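Local atomic coordinates of acetyltransferase (Sinorhizobium meliloti, PDB entry 4JXR), a protein that probably transfers an acetyl group from acetyl-CoA to an acceptor, as a GNAT-superfamily enzyme of the phosphinothricin acetyltransferase type. Residues A[118-124]-A[160-166]; A[54-58]-A[107-112]; A[51-55]-A[179-184]. The contacts are given in a common frame with arbitrary orientation. Where two conformers were deposited one is given. Residue numbers count along the deposited sequence, not the author numbering.

Contact 1 (A[118-124]-A[160-166]); sequences RQMIAVI and AFMQRPL
An antiparallel pairing of two neighbouring strands in the mixed sheet of a GNAT fold, this contact shows how regular backbone bonding leaves each sheet face to its own chemistry. Residues 119-124 and 160-165 are extended, their axes 4.6 Å apart at 162°. Met120-Arg164, Ala122-Met162 and Ile124-Ala160 are the hydrogen-bonded pairs; Gln119-Pro165, Ile121-Gln163 and Val123-Phe161 are the non-hydrogen-bonded ones, with CA atoms 4.3 to 4.8 Å apart. In the central ring Ala122 N to Met162 O and Met162 N to Ala122 O both measure 2.9 Å, and Leu166 N still reaches Arg118 O at 2.9 Å beyond the strand end.

On the face of Gln119, Ile121 and Val123, Gln163 (chi1 and chi2 t) gives NE2 to Gln119 OE1 at 2.9 Å, helped by the bent m, m rotamer of Gln119. Phe161 (chi1 m) turns a ring face to Val123 CG1, a CH-pi contact 4.3 Å from the centroid, while Ile121 CD1 touches its edge. The second subunit approaches this face, its Phe161 meeting Phe161 ring to ring.

The face of Met120, Ala122 and Ile124 is covered by helices 100-115 and 129-137. There Ile124 CD1 lies 3.5 Å from Met162 SE, and Met120 CB 4.1 Å from Leu166 CD1; both methionines are selenomethionines. Strand 119-125 also bonds to the parallel strand 84-91, which carries Ile89, and the side chain of Ile124 lies about 5 Å from that of His128, which like Ile89 binds acetyl-CoA; the pair belongs to the sheet bordering the acetyl-CoA site of the GNAT fold.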
loop_
_atom_site.group_PDB
_atom_site.type_symbol
_atom_site.label_atom_id
_atom_site.label_comp_id
_atom_site.label_asym_id
_atom_site.label_seq_id
_atom_site.Cartn_x
_atom_site.Cartn_y
_atom_site.Cartn_z
ATOM N N ARG A 118 -5.055 -4.970 15.686
ATOM C CA ARG A 118 -6.483 -5.331 15.572
ATOM C C ARG A 118 -6.887 -5.941 14.221
ATOM O O ARG A 118 -7.927 -6.525 14.152
ATOM C CB ARG A 118 -7.369 -4.122 15.880
ATOM C CG ARG A 118 -7.224 -3.609 17.321
ATOM C CD ARG A 118 -7.614 -4.661 18.362
ATOM N NE ARG A 118 -7.753 -4.039 19.695
ATOM C CZ ARG A 118 -8.848 -3.389 20.073
ATOM N NH1 ARG A 118 -9.906 -3.286 19.312
ATOM N NH2 ARG A 118 -8.849 -2.820 21.269
ATOM N N GLN A 119 -6.049 -5.783 13.165
ATOM C CA GLN A 119 -6.352 -6.372 11.869
ATOM C C GLN A 119 -5.033 -6.747 11.224
ATOM O O GLN A 119 -4.040 -6.045 11.403
ATOM C CB GLN A 119 -7.085 -5.397 10.946
ATOM C CG GLN A 119 -8.413 -4.856 11.495
ATOM C CD GLN A 119 -9.524 -5.868 11.542
ATOM O OE1 GLN A 119 -9.584 -6.838 10.793
ATOM N NE2 GLN A 119 -10.512 -5.608 12.455
HETATM N N MSE A 120 -5.060 -7.836 10.447
HETATM C CA MSE A 120 -3.905 -8.234 9.650
HETATM C C MSE A 120 -4.352 -8.399 8.196
HETATM O O MSE A 120 -5.372 -9.039 7.913
HETATM C CB MSE A 120 -3.301 -9.529 10.172
HETATM C CG MSE A 120 -1.970 -9.907 9.480
HETATM SE SE MSE A 120 -1.063 -11.382 10.302
HETATM C CE MSE A 120 -0.326 -10.494 11.786
ATOM N N ILE A 121 -3.587 -7.811 7.290
ATOM C CA ILE A 121 -3.793 -7.928 5.848
ATOM C C ILE A 121 -2.643 -8.677 5.230
ATOM O O ILE A 121 -1.494 -8.536 5.626
ATOM C CB ILE A 121 -4.000 -6.489 5.233
ATOM C CG1 ILE A 121 -4.426 -6.459 3.771
ATOM C CG2 ILE A 121 -2.770 -5.624 5.387
ATOM C CD1 ILE A 121 -4.945 -5.081 3.341
ATOM N N ALA A 122 -2.962 -9.498 4.234
ATOM C CA ALA A 122 -1.995 -10.127 3.362
ATOM C C ALA A 122 -2.231 -9.595 1.941
ATOM O O ALA A 122 -3.349 -9.563 1.462
ATOM C CB ALA A 122 -2.124 -11.629 3.373
ATOM N N VAL A 123 -1.151 -9.177 1.319
ATOM C CA VAL A 123 -1.149 -8.691 -0.067
ATOM C C VAL A 123 -0.361 -9.708 -0.850
ATOM O O VAL A 123 0.866 -9.785 -0.696
ATOM C CB VAL A 123 -0.553 -7.283 -0.168
ATOM C CG1 VAL A 123 -0.568 -6.851 -1.639
ATOM C CG2 VAL A 123 -1.287 -6.305 0.714
ATOM N N ILE A 124 -1.031 -10.580 -1.578
ATOM C CA ILE A 124 -0.475 -11.812 -2.121
ATOM C C ILE A 124 -0.112 -11.598 -3.576
ATOM O O ILE A 124 -0.967 -11.507 -4.465
ATOM C CB ILE A 124 -1.441 -12.964 -1.940
ATOM C CG1 ILE A 124 -1.622 -13.145 -0.362
ATOM C CG2 ILE A 124 -0.882 -14.247 -2.569
ATOM C CD1 ILE A 124 -2.612 -14.200 0.018
ATOM N N ALA A 160 -3.836 -10.430 -4.768
ATOM C CA ALA A 160 -4.969 -10.743 -3.895
ATOM C C ALA A 160 -4.794 -10.065 -2.552
ATOM O O ALA A 160 -3.697 -9.964 -2.035
ATOM C CB ALA A 160 -5.106 -12.227 -3.689
ATOM N N PHE A 161 -5.886 -9.579 -1.994
ATOM C CA PHE A 161 -5.911 -8.954 -0.660
ATOM C C PHE A 161 -6.751 -9.822 0.244
ATOM O O PHE A 161 -7.906 -10.131 -0.089
ATOM C CB PHE A 161 -6.520 -7.571 -0.732
ATOM C CG PHE A 161 -5.571 -6.541 -1.349
ATOM C CD1 PHE A 161 -5.112 -6.626 -2.655
ATOM C CD2 PHE A 161 -5.081 -5.540 -0.613
ATOM C CE1 PHE A 161 -4.235 -5.687 -3.195
ATOM C CE2 PHE A 161 -4.194 -4.585 -1.163
ATOM C CZ PHE A 161 -3.792 -4.722 -2.447
HETATM N N MSE A 162 -6.195 -10.207 1.374
HETATM C CA MSE A 162 -6.920 -11.004 2.368
HETATM C C MSE A 162 -6.801 -10.327 3.712
HETATM O O MSE A 162 -5.873 -9.550 3.951
HETATM C CB MSE A 162 -6.368 -12.403 2.462
HETATM C CG MSE A 162 -6.311 -13.096 1.084
HETATM SE SE MSE A 162 -5.782 -14.943 1.235
HETATM C CE MSE A 162 -7.393 -15.682 1.961
ATOM N N GLN A 163 -7.700 -10.656 4.626
ATOM C CA GLN A 163 -7.719 -9.970 5.932
ATOM C C GLN A 163 -8.205 -10.936 7.005
ATOM O O GLN A 163 -9.088 -11.742 6.757
ATOM C CB GLN A 163 -8.602 -8.743 5.887
ATOM C CG GLN A 163 -8.529 -7.857 7.100
ATOM C CD GLN A 163 -9.295 -6.575 6.912
ATOM O OE1 GLN A 163 -9.543 -6.141 5.796
ATOM N NE2 GLN A 163 -9.641 -5.972 8.017
ATOM N N ARG A 164 -7.693 -10.765 8.213
ATOM C CA ARG A 164 -8.064 -11.491 9.428
ATOM C C ARG A 164 -8.187 -10.399 10.544
ATOM O O ARG A 164 -7.221 -9.672 10.722
ATOM C CB ARG A 164 -6.967 -12.520 9.798
ATOM C CG ARG A 164 -7.402 -13.464 10.923
ATOM C CD ARG A 164 -6.183 -14.206 11.486
ATOM N NE ARG A 164 -6.481 -15.248 12.450
ATOM C CZ ARG A 164 -6.646 -15.097 13.758
ATOM N NH1 ARG A 164 -6.750 -13.893 14.315
ATOM N NH2 ARG A 164 -6.703 -16.187 14.508
ATOM N N PRO A 165 -9.229 -10.391 11.400
ATOM C CA PRO A 165 -9.175 -9.584 12.613
ATOM C C PRO A 165 -8.170 -10.211 13.567
ATOM O O PRO A 165 -7.921 -11.413 13.528
ATOM C CB PRO A 165 -10.594 -9.666 13.157
ATOM C CG PRO A 165 -11.077 -11.001 12.690
ATOM C CD PRO A 165 -10.472 -11.168 11.315
ATOM N N LEU A 166 -7.666 -9.390 14.454
ATOM C CA LEU A 166 -6.795 -9.819 15.524
ATOM C C LEU A 166 -7.419 -9.399 16.858
ATOM O O LEU A 166 -7.828 -8.246 17.008
ATOM C CB LEU A 166 -5.403 -9.174 15.429
ATOM C CG LEU A 166 -4.620 -9.453 14.148
ATOM C CD1 LEU A 166 -3.401 -8.573 14.122
ATOM C CD2 LEU A 166 -4.235 -10.915 14.019
#

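Contact 2 (A[54-58]-A[107-112]); sequences YPYVV and ELVGRC
Helix-on-sheet packing in an alpha/beta fold is illustrated here by helix 100-115 of the GNAT domain, packed against strand 56-60. The axes of strand 56-58 and helix 107-112 pass 10.0 Å apart at 147°, so helix and strand run roughly antiparallel, and no hydrogen bond joins the segments.

Pro55, just ahead of the strand, loses the largest area. Its ring enters between helix side chains one turn apart: Pro55 CG lies 4.2 Å from Leu108 CD2 and 3.9 Å from Cys112 SG, while Pro55 CB sits over a face of the Arg111 guanidinium, 3.8 Å from Arg111 CZ.

Val57, two residues on, also points toward the helix; the intervening Tyr56 points away. In its m rotamer Val57 places CG2 4.4 Å from Leu108 CD2 and CG1 3.8 Å from both Glu107 OE2 and Arg111 NH1.

With chi1 to chi3 all m, Arg111 brings its guanidinium over Pro55 and beside Val57. Leu108, whose CA-to-CB bond points sideways, lies with its side chain about 5 Å from that of Ile89, which binds acetyl-CoA. Asp8 of edge strand 5-8 gives Arg111 a second acidic partner; the first is one helical turn back, where Arg111 NH1 meets Glu107 OE2 at 2.8 Å in a salt bridge.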
loop_
_atom_site.group_PDB
_atom_site.type_symbol
_atom_site.label_atom_id
_atom_site.label_comp_id
_atom_site.label_asym_id
_atom_site.label_seq_id
_atom_site.Cartn_x
_atom_site.Cartn_y
_atom_site.Cartn_z
ATOM N N TYR A 54 7.691 -4.406 15.628
ATOM C CA TYR A 54 7.054 -5.521 14.957
ATOM C C TYR A 54 7.875 -6.797 15.099
ATOM O O TYR A 54 9.102 -6.737 15.139
ATOM C CB TYR A 54 6.930 -5.186 13.465
ATOM C CG TYR A 54 6.040 -4.039 13.120
ATOM C CD1 TYR A 54 4.683 -4.023 13.421
ATOM C CD2 TYR A 54 6.515 -2.948 12.415
ATOM C CE1 TYR A 54 3.860 -2.993 13.043
ATOM C CE2 TYR A 54 5.693 -1.908 12.020
ATOM C CZ TYR A 54 4.349 -1.929 12.326
ATOM O OH TYR A 54 3.566 -0.906 11.910
ATOM N N PRO A 55 7.233 -7.950 15.077
ATOM C CA PRO A 55 7.925 -9.231 15.188
ATOM C C PRO A 55 8.571 -9.614 13.860
ATOM O O PRO A 55 7.987 -9.451 12.784
ATOM C CB PRO A 55 6.821 -10.207 15.565
ATOM C CG PRO A 55 5.572 -9.592 14.928
ATOM C CD PRO A 55 5.780 -8.123 15.111
ATOM N N TYR A 56 9.747 -10.209 13.962
ATOM C CA TYR A 56 10.530 -10.666 12.805
ATOM C C TYR A 56 11.154 -11.987 13.235
ATOM O O TYR A 56 11.939 -12.011 14.215
ATOM C CB TYR A 56 11.566 -9.597 12.444
ATOM C CG TYR A 56 12.179 -9.681 11.063
ATOM C CD1 TYR A 56 12.655 -10.882 10.529
ATOM C CD2 TYR A 56 12.319 -8.563 10.272
ATOM C CE1 TYR A 56 13.254 -10.917 9.273
ATOM C CE2 TYR A 56 12.914 -8.580 9.041
ATOM C CZ TYR A 56 13.416 -9.785 8.554
ATOM O OH TYR A 56 14.050 -9.875 7.316
ATOM N N VAL A 57 10.770 -13.081 12.598
ATOM C CA VAL A 57 11.075 -14.416 13.044
ATOM C C VAL A 57 11.674 -15.276 11.942
ATOM O O VAL A 57 11.519 -14.985 10.747
ATOM C CB VAL A 57 9.811 -15.086 13.666
ATOM C CG1 VAL A 57 9.203 -14.229 14.800
ATOM C CG2 VAL A 57 8.766 -15.343 12.644
ATOM N N VAL A 58 12.395 -16.291 12.361
ATOM C CA VAL A 58 12.957 -17.270 11.452
ATOM C C VAL A 58 12.479 -18.671 11.830
ATOM O O VAL A 58 12.159 -18.954 12.986
ATOM C CB VAL A 58 14.496 -17.237 11.426
ATOM C CG1 VAL A 58 14.997 -15.931 10.821
ATOM C CG2 VAL A 58 15.100 -17.441 12.817
ATOM N N GLU A 107 2.637 -17.728 14.261
ATOM C CA GLU A 107 3.455 -16.907 15.121
ATOM C C GLU A 107 3.184 -15.442 14.886
ATOM O O GLU A 107 3.031 -14.680 15.835
ATOM C CB GLU A 107 4.936 -17.269 14.905
ATOM C CG GLU A 107 5.971 -16.347 15.529
ATOM C CD GLU A 107 6.123 -16.332 17.024
ATOM O OE1 GLU A 107 5.318 -16.936 17.749
ATOM O OE2 GLU A 107 7.074 -15.683 17.526
ATOM N N LEU A 108 3.123 -14.983 13.642
ATOM C CA LEU A 108 2.810 -13.588 13.400
ATOM C C LEU A 108 1.439 -13.232 13.955
ATOM O O LEU A 108 1.284 -12.164 14.560
ATOM C CB LEU A 108 2.893 -13.249 11.932
ATOM C CG LEU A 108 4.256 -13.384 11.256
ATOM C CD1 LEU A 108 4.148 -12.933 9.830
ATOM C CD2 LEU A 108 5.326 -12.597 11.997
ATOM N N VAL A 109 0.426 -14.055 13.677
ATOM C CA VAL A 109 -0.917 -13.806 14.165
ATOM C C VAL A 109 -0.898 -13.719 15.691
ATOM O O VAL A 109 -1.466 -12.794 16.289
ATOM C CB VAL A 109 -1.893 -14.851 13.661
ATOM C CG1 VAL A 109 -3.225 -14.786 14.403
ATOM C CG2 VAL A 109 -2.112 -14.728 12.164
ATOM N N GLY A 110 -0.290 -14.688 16.351
ATOM C CA GLY A 110 -0.253 -14.691 17.797
ATOM C C GLY A 110 0.475 -13.503 18.376
ATOM O O GLY A 110 0.012 -12.838 19.310
ATOM N N ARG A 111 1.659 -13.224 17.833
ATOM C CA ARG A 111 2.474 -12.103 18.304
ATOM C C ARG A 111 1.704 -10.808 18.166
ATOM O O ARG A 111 1.688 -9.978 19.081
ATOM C CB ARG A 111 3.781 -12.030 17.553
ATOM C CG ARG A 111 4.761 -13.143 17.930
ATOM C CD ARG A 111 5.454 -12.848 19.251
ATOM N NE ARG A 111 6.461 -11.794 19.174
ATOM C CZ ARG A 111 7.707 -11.989 18.761
ATOM N NH1 ARG A 111 8.079 -13.134 18.225
ATOM N NH2 ARG A 111 8.610 -11.037 18.874
ATOM N N CYS A 112 1.106 -10.565 16.985
ATOM C CA CYS A 112 0.442 -9.294 16.757
ATOM C C CYS A 112 -0.831 -9.211 17.589
ATOM O O CYS A 112 -1.192 -8.099 17.975
ATOM C CB CYS A 112 0.233 -9.095 15.267
ATOM S SG CYS A 112 1.769 -8.798 14.358
#

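Contact 3 (A[51-55]-A[179-184]); sequences GNGYP and YPDTLY
Two non-regular segments meet here, illustrating how a C-terminal tail can be fixed to a fold by tyrosine hydroxyls. Polar contacts come first. Tyr179 (chi1 t) points toward residues 51-55 and donates from OH to Asn52 O at 2.7 Å; Tyr54 OH and Tyr184 OH are hydrogen-bonded at 2.6 Å, end to end, each oxygen near the plane of the other's ring.

Apolar contact fills the space between: Leu183 (chi1 m) brings CD1 to 4.1 Å from Tyr54 CZ, while Leu183 CD2 makes van der Waals contact with a carbonyl, 3.6 Å from Asn52 O.

Backbone shape sets these positions. Gly53, at phi 87° and psi 3°, ends helix 39-51 in a Schellman motif; this positive phi by itself favours glycine, and a CB there would also clash with Tyr179 OH. In the tail, a cis peptide precedes Pro180, which starts a type I turn closed by Leu183 N to Pro180 O at 3.0 Å.

The contact thus joins the tail that follows strand 155-165 to the link between helix 39-51 and strand 56-60, with Tyr54 and Tyr184 also packing on Ala74 of strand 66-74.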
loop_
_atom_site.group_PDB
_atom_site.type_symbol
_atom_site.label_atom_id
_atom_site.label_comp_id
_atom_site.label_asym_id
_atom_site.label_seq_id
_atom_site.Cartn_x
_atom_site.Cartn_y
_atom_site.Cartn_z
ATOM N N GLY A 51 12.709 -1.958 14.831
ATOM C CA GLY A 51 12.712 -0.710 15.570
ATOM C C GLY A 51 11.327 -0.181 15.805
ATOM O O GLY A 51 11.108 0.564 16.787
ATOM N N ASN A 52 10.360 -0.545 14.987
ATOM C CA ASN A 52 8.971 -0.193 15.164
ATOM C C ASN A 52 8.205 -1.157 16.067
ATOM O O ASN A 52 6.999 -1.023 16.215
ATOM C CB ASN A 52 8.293 -0.055 13.793
ATOM C CG ASN A 52 8.612 1.215 13.084
ATOM O OD1 ASN A 52 8.600 2.278 13.690
ATOM N ND2 ASN A 52 8.760 1.137 11.779
ATOM N N GLY A 53 8.889 -2.132 16.634
ATOM C CA GLY A 53 8.276 -3.059 17.573
ATOM C C GLY A 53 7.605 -4.264 16.944
ATOM O O GLY A 53 7.033 -5.078 17.657
ATOM N N TYR A 54 7.691 -4.406 15.628
ATOM C CA TYR A 54 7.054 -5.521 14.957
ATOM C C TYR A 54 7.875 -6.797 15.099
ATOM O O TYR A 54 9.102 -6.737 15.139
ATOM C CB TYR A 54 6.930 -5.186 13.465
ATOM C CG TYR A 54 6.040 -4.039 13.120
ATOM C CD1 TYR A 54 4.683 -4.023 13.421
ATOM C CD2 TYR A 54 6.515 -2.948 12.415
ATOM C CE1 TYR A 54 3.860 -2.993 13.043
ATOM C CE2 TYR A 54 5.693 -1.908 12.020
ATOM C CZ TYR A 54 4.349 -1.929 12.326
ATOM O OH TYR A 54 3.566 -0.906 11.910
ATOM N N PRO A 55 7.233 -7.950 15.077
ATOM C CA PRO A 55 7.925 -9.231 15.188
ATOM C C PRO A 55 8.571 -9.614 13.860
ATOM O O PRO A 55 7.987 -9.451 12.784
ATOM C CB PRO A 55 6.821 -10.207 15.565
ATOM C CG PRO A 55 5.572 -9.592 14.928
ATOM C CD PRO A 55 5.780 -8.123 15.111
ATOM N N TYR A 179 1.262 0.834 23.285
ATOM C CA TYR A 179 1.576 0.258 21.981
ATOM C C TYR A 179 0.442 -0.662 21.567
ATOM O O TYR A 179 -0.004 -1.429 22.375
ATOM C CB TYR A 179 2.900 -0.522 22.098
ATOM C CG TYR A 179 3.438 -1.057 20.764
ATOM C CD1 TYR A 179 4.275 -0.288 20.012
ATOM C CD2 TYR A 179 3.104 -2.312 20.293
ATOM C CE1 TYR A 179 4.802 -0.740 18.797
ATOM C CE2 TYR A 179 3.582 -2.763 19.076
ATOM C CZ TYR A 179 4.455 -1.997 18.334
ATOM O OH TYR A 179 4.924 -2.494 17.147
ATOM N N PRO A 180 0.013 -0.627 20.274
ATOM C CA PRO A 180 0.597 0.129 19.139
ATOM C C PRO A 180 -0.049 1.489 18.912
ATOM O O PRO A 180 0.195 2.117 17.876
ATOM C CB PRO A 180 0.365 -0.832 17.962
ATOM C CG PRO A 180 -0.968 -1.443 18.315
ATOM C CD PRO A 180 -0.927 -1.639 19.812
ATOM N N ASP A 181 -0.847 1.996 19.863
ATOM C CA ASP A 181 -1.409 3.340 19.723
ATOM C C ASP A 181 -0.329 4.386 19.606
ATOM O O ASP A 181 -0.586 5.476 19.075
ATOM C CB ASP A 181 -2.281 3.668 20.947
ATOM C CG ASP A 181 -3.047 4.925 20.771
ATOM O OD1 ASP A 181 -3.762 5.081 19.772
ATOM O OD2 ASP A 181 -2.972 5.809 21.674
ATOM N N THR A 182 0.842 4.092 20.130
ATOM C CA THR A 182 1.973 4.991 20.130
ATOM C C THR A 182 2.747 5.068 18.807
ATOM O O THR A 182 3.661 5.869 18.679
ATOM C CB THR A 182 2.935 4.585 21.237
ATOM O OG1 THR A 182 3.204 3.194 21.071
ATOM C CG2 THR A 182 2.305 4.785 22.593
ATOM N N LEU A 183 2.407 4.206 17.823
ATOM C CA LEU A 183 3.081 4.240 16.524
ATOM C C LEU A 183 2.558 5.372 15.678
ATOM O O LEU A 183 1.372 5.673 15.621
ATOM C CB LEU A 183 2.849 2.947 15.751
ATOM C CG LEU A 183 3.672 1.752 16.154
ATOM C CD1 LEU A 183 3.154 0.534 15.435
ATOM C CD2 LEU A 183 5.110 1.963 15.800
ATOM N N TYR A 184 3.482 5.955 14.926
ATOM C CA TYR A 184 3.147 6.904 13.877
ATOM C C TYR A 184 2.443 8.143 14.376
ATOM O O TYR A 184 1.549 8.659 13.734
ATOM C CB TYR A 184 2.368 6.242 12.712
ATOM C CG TYR A 184 3.028 4.934 12.270
ATOM C CD1 TYR A 184 4.397 4.827 12.055
ATOM C CD2 TYR A 184 2.282 3.816 12.058
ATOM C CE1 TYR A 184 4.989 3.621 11.726
ATOM C CE2 TYR A 184 2.842 2.593 11.727
ATOM C CZ TYR A 184 4.200 2.506 11.593
ATOM O OH TYR A 184 4.855 1.316 11.286
#

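Together the three contacts illustrate how distant parts of a chain gather round one sheet: contacts 1 and 2 both reach it, and contact 3 ties the C-terminal tail to the connection leading into it. Contacts 2 and 3 share Tyr54 and Pro55, yet lead to helix 100-115 and to the tail; their centres are 13 Å apart. Contact 1 opens after contact 2 has closed and lies wholly within the span of contact 3, which begins at the same stretch as contact 2. Contacts 1 and 2, with centres 14 Å apart, touch directly: Met120 CE lies 3.7 Å from Cys112 SG, so the helix bridges strands well separated in the sheet. Contacts 1 and 3, 18 Å apart between centres, do not touch.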